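Local coordinates for protein amine Dehydrogenase (Pseudomonas putida, PDB 1JMX) that probably serves in electron transfer as the heme-bearing subunit of a quinohemoprotein amine dehydrogenase, carrying two covalently bound heme c groups, at residues Glu118-Val123 with Ile147-Val152; Thr94-Thr99 with Pro154-Arg159. All coordinates share one frame; numbering follows the deposited sequence.

Interaction 1: Glu118-Val123 with Ile147-Val152; sequences EWEHLV and IALQQV. With HEC (heme c), chain E.
Val123 holds its CG1 branch anti to the backbone N (chi1 175°), which sends that methyl across to helix 144-159, while Leu149 turns CG anti to its own carbonyl carbon (chi1 -64°) and brings CD2 back to meet it. CG1 of Val123 rests on Ala148 CB at 3.9 Å and on Leu149 CD2 at 4.0 Å, so one branch fills the angle between a small residue and a large one. Leu149 CD2 also lies 3.8 Å from Glu120 CG. Here the glutamate offers only its aliphatic stem; its carboxylate belongs to a salt bridge with Lys117. No hydrogen bond crosses, and the two segments run nearly antiparallel at 157°, with their axes 10.0 Å apart. This is helix-on-helix packing in the heme-binding domain, whose family belongs to the cytochrome c clan, and the same turn of 118-123 that meets 147-152 also covers a heme c. Leu122 lies over the rim of the macrocycle from one face, CD1 3.5 Å from the meso carbon CHB and CD2 3.6 Å from C2B. Trp119 comes in obliquely, with CZ3 3.8 Å from the methyl CMB, and its ring also takes a cation-pi contact from Arg114. Cutting Leu122 back to an alanine is likely to open a gap over CHB and C2B of the heme, since both methyls that touch them would be gone. The backbone of Leu122 matters as well: its O is hydrogen-bonded to ND1 of His126, an axial ligand of the iron, which probably helps fix the rotation of that imidazole. Within helix 144-159, Ile147 O accepts from both Gln151 N and Val152 N, where the helix widens into a pi-type turn.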
loop_
_atom_site.group_PDB
_atom_site.type_symbol
_atom_site.label_atom_id
_atom_site.label_comp_id
_atom_site.label_asym_id
_atom_site.label_seq_id
_atom_site.Cartn_x
_atom_site.Cartn_y
_atom_site.Cartn_z
ATOM N N GLU A 118 5.061 -24.972 1.173
ATOM C CA GLU A 118 5.495 -23.785 0.447
ATOM C C GLU A 118 4.699 -22.564 0.912
ATOM O O GLU A 118 5.186 -21.437 0.826
ATOM C CB GLU A 118 5.365 -23.993 -1.061
ATOM C CG GLU A 118 6.227 -25.134 -1.596
ATOM C CD GLU A 118 7.710 -24.886 -1.404
ATOM O OE1 GLU A 118 8.172 -23.808 -1.796
ATOM O OE2 GLU A 118 8.420 -25.762 -0.871
ATOM N N TRP A 119 3.482 -22.795 1.406
ATOM C CA TRP A 119 2.643 -21.721 1.934
ATOM C C TRP A 119 3.170 -21.390 3.329
ATOM O O TRP A 119 3.118 -20.238 3.759
ATOM C CB TRP A 119 1.160 -22.136 2.027
ATOM C CG TRP A 119 0.375 -22.051 0.736
ATOM C CD1 TRP A 119 -0.314 -23.065 0.135
ATOM C CD2 TRP A 119 0.180 -20.889 -0.092
ATOM N NE1 TRP A 119 -0.926 -22.612 -1.012
ATOM C CE2 TRP A 119 -0.639 -21.283 -1.180
ATOM C CE3 TRP A 119 0.617 -19.558 -0.025
ATOM C CZ2 TRP A 119 -1.028 -20.395 -2.191
ATOM C CZ3 TRP A 119 0.226 -18.670 -1.038
ATOM C CH2 TRP A 119 -0.587 -19.099 -2.104
ATOM N N GLU A 120 3.678 -22.410 4.029
ATOM C CA GLU A 120 4.243 -22.229 5.366
ATOM C C GLU A 120 5.565 -21.447 5.280
ATOM O O GLU A 120 5.832 -20.579 6.113
ATOM C CB GLU A 120 4.485 -23.575 6.045
ATOM C CG GLU A 120 4.955 -23.429 7.479
ATOM C CD GLU A 120 5.589 -24.694 8.037
ATOM O OE1 GLU A 120 6.757 -24.634 8.486
ATOM O OE2 GLU A 120 4.928 -25.747 8.029
ATOM N N HIS A 121 6.382 -21.756 4.272
ATOM C CA HIS A 121 7.652 -21.059 4.063
ATOM C C HIS A 121 7.358 -19.601 3.739
ATOM O O HIS A 121 8.098 -18.707 4.147
ATOM C CB HIS A 121 8.434 -21.653 2.891
ATOM C CG HIS A 121 9.173 -22.911 3.217
ATOM N ND1 HIS A 121 9.755 -23.139 4.445
ATOM C CD2 HIS A 121 9.452 -24.000 2.461
ATOM C CE1 HIS A 121 10.361 -24.312 4.434
ATOM N NE2 HIS A 121 10.192 -24.854 3.240
ATOM N N LEU A 122 6.284 -19.375 2.979
ATOM C CA LEU A 122 5.885 -18.026 2.607
ATOM C C LEU A 122 5.536 -17.192 3.836
ATOM O O LEU A 122 5.970 -16.052 3.939
ATOM C CB LEU A 122 4.722 -18.050 1.624
ATOM C CG LEU A 122 4.140 -16.695 1.226
ATOM C CD1 LEU A 122 3.746 -16.716 -0.217
ATOM C CD2 LEU A 122 2.943 -16.373 2.103
ATOM N N VAL A 123 4.778 -17.763 4.771
ATOM C CA VAL A 123 4.413 -17.043 5.994
ATOM C C VAL A 123 5.655 -16.644 6.806
ATOM O O VAL A 123 5.753 -15.511 7.280
ATOM C CB VAL A 123 3.458 -17.865 6.881
ATOM C CG1 VAL A 123 3.202 -17.142 8.189
ATOM C CG2 VAL A 123 2.147 -18.088 6.160
ATOM N N ILE A 147 -2.171 -18.253 14.068
ATOM C CA ILE A 147 -3.360 -18.224 13.221
ATOM C C ILE A 147 -2.966 -18.441 11.757
ATOM O O ILE A 147 -3.599 -19.215 11.035
ATOM C CB ILE A 147 -4.099 -16.851 13.375
ATOM C CG1 ILE A 147 -4.792 -16.769 14.738
ATOM C CG2 ILE A 147 -5.093 -16.625 12.258
ATOM C CD1 ILE A 147 -5.300 -15.387 15.071
ATOM N N ALA A 148 -1.902 -17.771 11.330
ATOM C CA ALA A 148 -1.437 -17.872 9.953
ATOM C C ALA A 148 -0.927 -19.272 9.608
ATOM O O ALA A 148 -1.179 -19.777 8.519
ATOM C CB ALA A 148 -0.364 -16.824 9.687
ATOM N N LEU A 149 -0.246 -19.908 10.553
ATOM C CA LEU A 149 0.300 -21.242 10.336
ATOM C C LEU A 149 -0.724 -22.359 10.517
ATOM O O LEU A 149 -0.743 -23.312 9.744
ATOM C CB LEU A 149 1.493 -21.490 11.262
ATOM C CG LEU A 149 2.744 -20.620 11.080
ATOM C CD1 LEU A 149 3.744 -20.908 12.184
ATOM C CD2 LEU A 149 3.365 -20.856 9.708
ATOM N N GLN A 150 -1.577 -22.229 11.527
ATOM C CA GLN A 150 -2.574 -23.252 11.822
ATOM C C GLN A 150 -3.904 -23.137 11.085
ATOM O O GLN A 150 -4.526 -24.148 10.779
ATOM C CB GLN A 150 -2.822 -23.326 13.326
ATOM C CG GLN A 150 -1.635 -23.848 14.115
ATOM C CD GLN A 150 -1.771 -23.599 15.605
ATOM O OE1 GLN A 150 -0.833 -23.131 16.254
ATOM N NE2 GLN A 150 -2.947 -23.898 16.156
ATOM N N GLN A 151 -4.349 -21.915 10.819
ATOM C CA GLN A 151 -5.612 -21.706 10.120
ATOM C C GLN A 151 -5.433 -21.381 8.648
ATOM O O GLN A 151 -5.995 -22.053 7.784
ATOM C CB GLN A 151 -6.407 -20.567 10.759
ATOM C CG GLN A 151 -7.570 -20.983 11.630
ATOM C CD GLN A 151 -7.135 -21.474 12.987
ATOM O OE1 GLN A 151 -7.423 -22.614 13.366
ATOM N NE2 GLN A 151 -6.439 -20.618 13.739
ATOM N N VAL A 152 -4.633 -20.356 8.376
ATOM C CA VAL A 152 -4.407 -19.878 7.015
ATOM C C VAL A 152 -3.629 -20.792 6.077
ATOM O O VAL A 152 -4.069 -21.029 4.953
ATOM C CB VAL A 152 -3.772 -18.462 7.017
ATOM C CG1 VAL A 152 -3.689 -17.911 5.593
ATOM C CG2 VAL A 152 -4.581 -17.516 7.911
HETATM FE FE HEC E . 2.559 -10.943 0.856
HETATM C CHA HEC E . 4.739 -10.770 -1.670
HETATM C CHB HEC E . 1.549 -13.957 -0.285
HETATM C CHC HEC E . 0.467 -11.230 3.504
HETATM C CHD HEC E . 3.631 -7.896 2.007
HETATM N NA HEC E . 3.021 -12.092 -0.658
HETATM C C1A HEC E . 3.947 -11.869 -1.623
HETATM C C2A HEC E . 4.001 -12.941 -2.576
HETATM C C3A HEC E . 3.089 -13.831 -2.191
HETATM C C4A HEC E . 2.493 -13.310 -0.992
HETATM C CMA HEC E . 2.761 -15.149 -2.872
HETATM C CAA HEC E . 4.938 -13.020 -3.761
HETATM C CBA HEC E . 5.881 -14.175 -3.430
HETATM C CGA HEC E . 6.964 -14.476 -4.434
HETATM O O1A HEC E . 7.084 -13.818 -5.454
HETATM O O2A HEC E . 7.717 -15.393 -4.181
HETATM N NB HEC E . 1.287 -12.285 1.471
HETATM C C1B HEC E . 0.978 -13.508 0.874
HETATM C C2B HEC E . 0.027 -14.277 1.604
HETATM C C3B HEC E . -0.270 -13.526 2.702
HETATM C C4B HEC E . 0.495 -12.277 2.602
HETATM C CMB HEC E . -0.512 -15.671 1.225
HETATM C CAB HEC E . -1.226 -13.993 3.790
HETATM C CBB HEC E . -0.569 -14.457 5.092
HETATM N NC HEC E . 2.122 -9.792 2.402
HETATM C C1C HEC E . 1.217 -10.063 3.406
HETATM C C2C HEC E . 1.144 -8.995 4.360
HETATM C C3C HEC E . 2.004 -8.059 3.950
HETATM C C4C HEC E . 2.639 -8.555 2.734
HETATM C CMC HEC E . 0.238 -8.969 5.593
HETATM C CAC HEC E . 2.116 -6.699 4.604
HETATM C CBC HEC E . 3.074 -6.476 5.759
HETATM N ND HEC E . 3.899 -9.616 0.300
HETATM C C1D HEC E . 4.235 -8.404 0.868
HETATM C C2D HEC E . 5.312 -7.744 0.125
HETATM C C3D HEC E . 5.594 -8.615 -0.909
HETATM C C4D HEC E . 4.722 -9.714 -0.777
HETATM C CMD HEC E . 5.954 -6.399 0.453
HETATM C CAD HEC E . 6.616 -8.554 -2.050
HETATM C CBD HEC E . 7.446 -7.321 -2.177
HETATM C CGD HEC E . 6.836 -6.367 -3.149
HETATM O O1D HEC E . 5.601 -6.427 -3.352
HETATM O O2D HEC E . 7.580 -5.543 -3.725
#

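Interaction 2: Thr94-Thr99 with Pro154-Arg159; sequences TQLSET and PDLAKR. With HEC (heme c), chain E.
Asp155 meets Gln95 first: OD1 lies 3.4 Å from Gln95 NE2, with the amide and carboxylate planes 62° apart. The same OD1 faces Arg159 one turn on, 3.6 Å from its NE, but well out of the guanidinium plane, so the attraction is of charge alone. Next comes Leu156, whose CD2 touches Leu96 CD2 at 3.8 Å, the two side chains crossing at about a right angle. Its other methyl, CD1, is 3.9 Å from CMB of the heme, so one leucine faces both helix and cofactor. Last is Arg159, bent at chi3 (-53°), which carries NH2 to 3.2 Å from Leu96 CG; the leucine lies at the guanidinium edge, near its plane. Arg159 NH1 is engaged by a salt bridge with Asp93, just before helix 94-100. Within that helix, Gln95 O accepts twice from Thr99, from OG1 at 2.6 Å and from N. With helix 144-159 packed against it, the short helix runs at Cys100 into the Cys-X-X-Cys-His heme attachment motif of c-type cytochromes, in which Cys100 and Cys103 are bound covalently to the heme and His104 is an axial ligand of its iron.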
loop_
_atom_site.group_PDB
_atom_site.type_symbol
_atom_site.label_atom_id
_atom_site.label_comp_id
_atom_site.label_asym_id
_atom_site.label_seq_id
_atom_site.Cartn_x
_atom_site.Cartn_y
_atom_site.Cartn_z
ATOM N N THR A 94 -13.049 -12.766 4.617
ATOM C CA THR A 94 -12.370 -11.902 5.587
ATOM C C THR A 94 -11.025 -12.422 6.076
ATOM O O THR A 94 -10.085 -11.650 6.223
ATOM C CB THR A 94 -13.253 -11.563 6.820
ATOM O OG1 THR A 94 -13.602 -12.764 7.517
ATOM C CG2 THR A 94 -14.521 -10.847 6.395
ATOM N N GLN A 95 -10.922 -13.727 6.297
ATOM C CA GLN A 95 -9.673 -14.299 6.779
ATOM C C GLN A 95 -8.519 -14.029 5.816
ATOM O O GLN A 95 -7.452 -13.598 6.232
ATOM C CB GLN A 95 -9.824 -15.792 7.015
ATOM C CG GLN A 95 -8.605 -16.421 7.614
ATOM C CD GLN A 95 -8.684 -17.917 7.586
ATOM O OE1 GLN A 95 -8.703 -18.558 8.631
ATOM N NE2 GLN A 95 -8.746 -18.492 6.385
ATOM N N LEU A 96 -8.755 -14.252 4.530
ATOM C CA LEU A 96 -7.738 -14.020 3.514
ATOM C C LEU A 96 -7.469 -12.523 3.359
ATOM O O LEU A 96 -6.337 -12.115 3.128
ATOM C CB LEU A 96 -8.185 -14.631 2.170
ATOM C CG LEU A 96 -7.210 -14.781 0.988
ATOM C CD1 LEU A 96 -6.976 -13.460 0.266
ATOM C CD2 LEU A 96 -5.902 -15.376 1.474
ATOM N N SER A 97 -8.510 -11.706 3.482
ATOM C CA SER A 97 -8.366 -10.251 3.340
ATOM C C SER A 97 -7.542 -9.605 4.439
ATOM O O SER A 97 -6.655 -8.814 4.161
ATOM C CB SER A 97 -9.741 -9.571 3.297
ATOM O OG SER A 97 -10.549 -10.137 2.282
ATOM N N GLU A 98 -7.861 -9.924 5.687
ATOM C CA GLU A 98 -7.155 -9.363 6.831
ATOM C C GLU A 98 -5.740 -9.889 6.950
ATOM O O GLU A 98 -4.810 -9.136 7.212
ATOM C CB GLU A 98 -7.904 -9.672 8.118
ATOM C CG GLU A 98 -9.275 -9.074 8.150
ATOM C CD GLU A 98 -10.036 -9.414 9.406
ATOM O OE1 GLU A 98 -9.782 -10.490 10.000
ATOM O OE2 GLU A 98 -10.909 -8.604 9.784
ATOM N N THR A 99 -5.594 -11.191 6.756
ATOM C CA THR A 99 -4.302 -11.834 6.861
ATOM C C THR A 99 -3.409 -11.613 5.643
ATOM O O THR A 99 -2.259 -11.223 5.791
ATOM C CB THR A 99 -4.459 -13.363 7.071
ATOM O OG1 THR A 99 -5.522 -13.619 7.999
ATOM C CG2 THR A 99 -3.163 -13.970 7.607
ATOM N N PRO A 154 -3.231 -24.096 5.973
ATOM C CA PRO A 154 -4.042 -25.242 5.541
ATOM C C PRO A 154 -5.193 -24.849 4.598
ATOM O O PRO A 154 -5.612 -25.640 3.759
ATOM C CB PRO A 154 -4.584 -25.786 6.858
ATOM C CG PRO A 154 -3.532 -25.422 7.832
ATOM C CD PRO A 154 -3.216 -24.017 7.444
ATOM N N ASP A 155 -5.716 -23.638 4.767
ATOM C CA ASP A 155 -6.803 -23.143 3.926
ATOM C C ASP A 155 -6.226 -22.789 2.559
ATOM O O ASP A 155 -6.784 -23.161 1.531
ATOM C CB ASP A 155 -7.464 -21.910 4.575
ATOM C CG ASP A 155 -8.713 -21.440 3.829
ATOM O OD1 ASP A 155 -8.799 -20.233 3.491
ATOM O OD2 ASP A 155 -9.619 -22.274 3.596
ATOM N N LEU A 156 -5.084 -22.103 2.562
ATOM C CA LEU A 156 -4.410 -21.697 1.335
ATOM C C LEU A 156 -4.030 -22.924 0.514
ATOM O O LEU A 156 -4.098 -22.898 -0.710
ATOM C CB LEU A 156 -3.143 -20.895 1.654
ATOM C CG LEU A 156 -3.191 -19.465 2.190
ATOM C CD1 LEU A 156 -1.800 -19.030 2.611
ATOM C CD2 LEU A 156 -3.736 -18.527 1.133
ATOM N N ALA A 157 -3.634 -23.995 1.199
ATOM C CA ALA A 157 -3.237 -25.233 0.541
ATOM C C ALA A 157 -4.422 -25.965 -0.077
ATOM O O ALA A 157 -4.290 -26.624 -1.100
ATOM C CB ALA A 157 -2.516 -26.140 1.520
ATOM N N LYS A 158 -5.580 -25.864 0.557
ATOM C CA LYS A 158 -6.777 -26.516 0.046
ATOM C C LYS A 158 -7.391 -25.729 -1.124
ATOM O O LYS A 158 -7.847 -26.311 -2.116
ATOM C CB LYS A 158 -7.796 -26.684 1.176
ATOM C CG LYS A 158 -9.066 -27.405 0.758
ATOM C CD LYS A 158 -9.992 -27.671 1.945
ATOM C CE LYS A 158 -9.503 -28.859 2.767
ATOM N NZ LYS A 158 -10.506 -29.295 3.800
ATOM N N ARG A 159 -7.380 -24.405 -1.003
ATOM C CA ARG A 159 -7.931 -23.532 -2.027
ATOM C C ARG A 159 -7.018 -23.390 -3.244
ATOM O O ARG A 159 -7.491 -23.371 -4.383
ATOM C CB ARG A 159 -8.228 -22.139 -1.446
ATOM C CG ARG A 159 -9.095 -22.151 -0.189
ATOM C CD ARG A 159 -9.871 -20.845 0.018
ATOM N NE ARG A 159 -9.051 -19.628 -0.008
ATOM C CZ ARG A 159 -9.543 -18.400 -0.219
ATOM N NH1 ARG A 159 -10.845 -18.223 -0.419
ATOM N NH2 ARG A 159 -8.736 -17.339 -0.273
HETATM FE FE HEC E . 2.559 -10.943 0.856
HETATM C CHA HEC E . 4.739 -10.770 -1.670
HETATM C CHB HEC E . 1.549 -13.957 -0.285
HETATM C CHC HEC E . 0.467 -11.230 3.504
HETATM C CHD HEC E . 3.631 -7.896 2.007
HETATM N NA HEC E . 3.021 -12.092 -0.658
HETATM C C1A HEC E . 3.947 -11.869 -1.623
HETATM C C2A HEC E . 4.001 -12.941 -2.576
HETATM C C3A HEC E . 3.089 -13.831 -2.191
HETATM C C4A HEC E . 2.493 -13.310 -0.992
HETATM C CMA HEC E . 2.761 -15.149 -2.872
HETATM C CAA HEC E . 4.938 -13.020 -3.761
HETATM C CBA HEC E . 5.881 -14.175 -3.430
HETATM C CGA HEC E . 6.964 -14.476 -4.434
HETATM O O1A HEC E . 7.084 -13.818 -5.454
HETATM O O2A HEC E . 7.717 -15.393 -4.181
HETATM N NB HEC E . 1.287 -12.285 1.471
HETATM C C1B HEC E . 0.978 -13.508 0.874
HETATM C C2B HEC E . 0.027 -14.277 1.604
HETATM C C3B HEC E . -0.270 -13.526 2.702
HETATM C C4B HEC E . 0.495 -12.277 2.602
HETATM C CMB HEC E . -0.512 -15.671 1.225
HETATM C CAB HEC E . -1.226 -13.993 3.790
HETATM C CBB HEC E . -0.569 -14.457 5.092
HETATM N NC HEC E . 2.122 -9.792 2.402
HETATM C C1C HEC E . 1.217 -10.063 3.406
HETATM C C2C HEC E . 1.144 -8.995 4.360
HETATM C C3C HEC E . 2.004 -8.059 3.950
HETATM C C4C HEC E . 2.639 -8.555 2.734
HETATM C CMC HEC E . 0.238 -8.969 5.593
HETATM C CAC HEC E . 2.116 -6.699 4.604
HETATM C CBC HEC E . 3.074 -6.476 5.759
HETATM N ND HEC E . 3.899 -9.616 0.300
HETATM C C1D HEC E . 4.235 -8.404 0.868
HETATM C C2D HEC E . 5.312 -7.744 0.125
HETATM C C3D HEC E . 5.594 -8.615 -0.909
HETATM C C4D HEC E . 4.722 -9.714 -0.777
HETATM C CMD HEC E . 5.954 -6.399 0.453
HETATM C CAD HEC E . 6.616 -8.554 -2.050
HETATM C CBD HEC E . 7.446 -7.321 -2.177
HETATM C CGD HEC E . 6.836 -6.367 -3.149
HETATM O O1D HEC E . 5.601 -6.427 -3.352
HETATM O O2D HEC E . 7.580 -5.543 -3.725
#

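In the fold
Helix 144-159 serves both contacts: its 147-152 part faces helix 116-129 in interaction 1, and beyond the kink at Pro154 its last turns face helix 94-100 in interaction 2. The centres of the two contacts are about 9 Å apart and the two touch directly, Trp119 CD1 packing 3.6 Å from Ala157 N and Leu149 O 3.4 Å from Pro154 CD. Both border the same heme c, the one held by Cys100 and Cys103 and ligated by His104 and His126, and Trp119 and Leu156 converge on its methyl CMB. The other heme c lies farther off: from side chain to heme it is about 10 Å for Val123 and about 11 Å for Leu156.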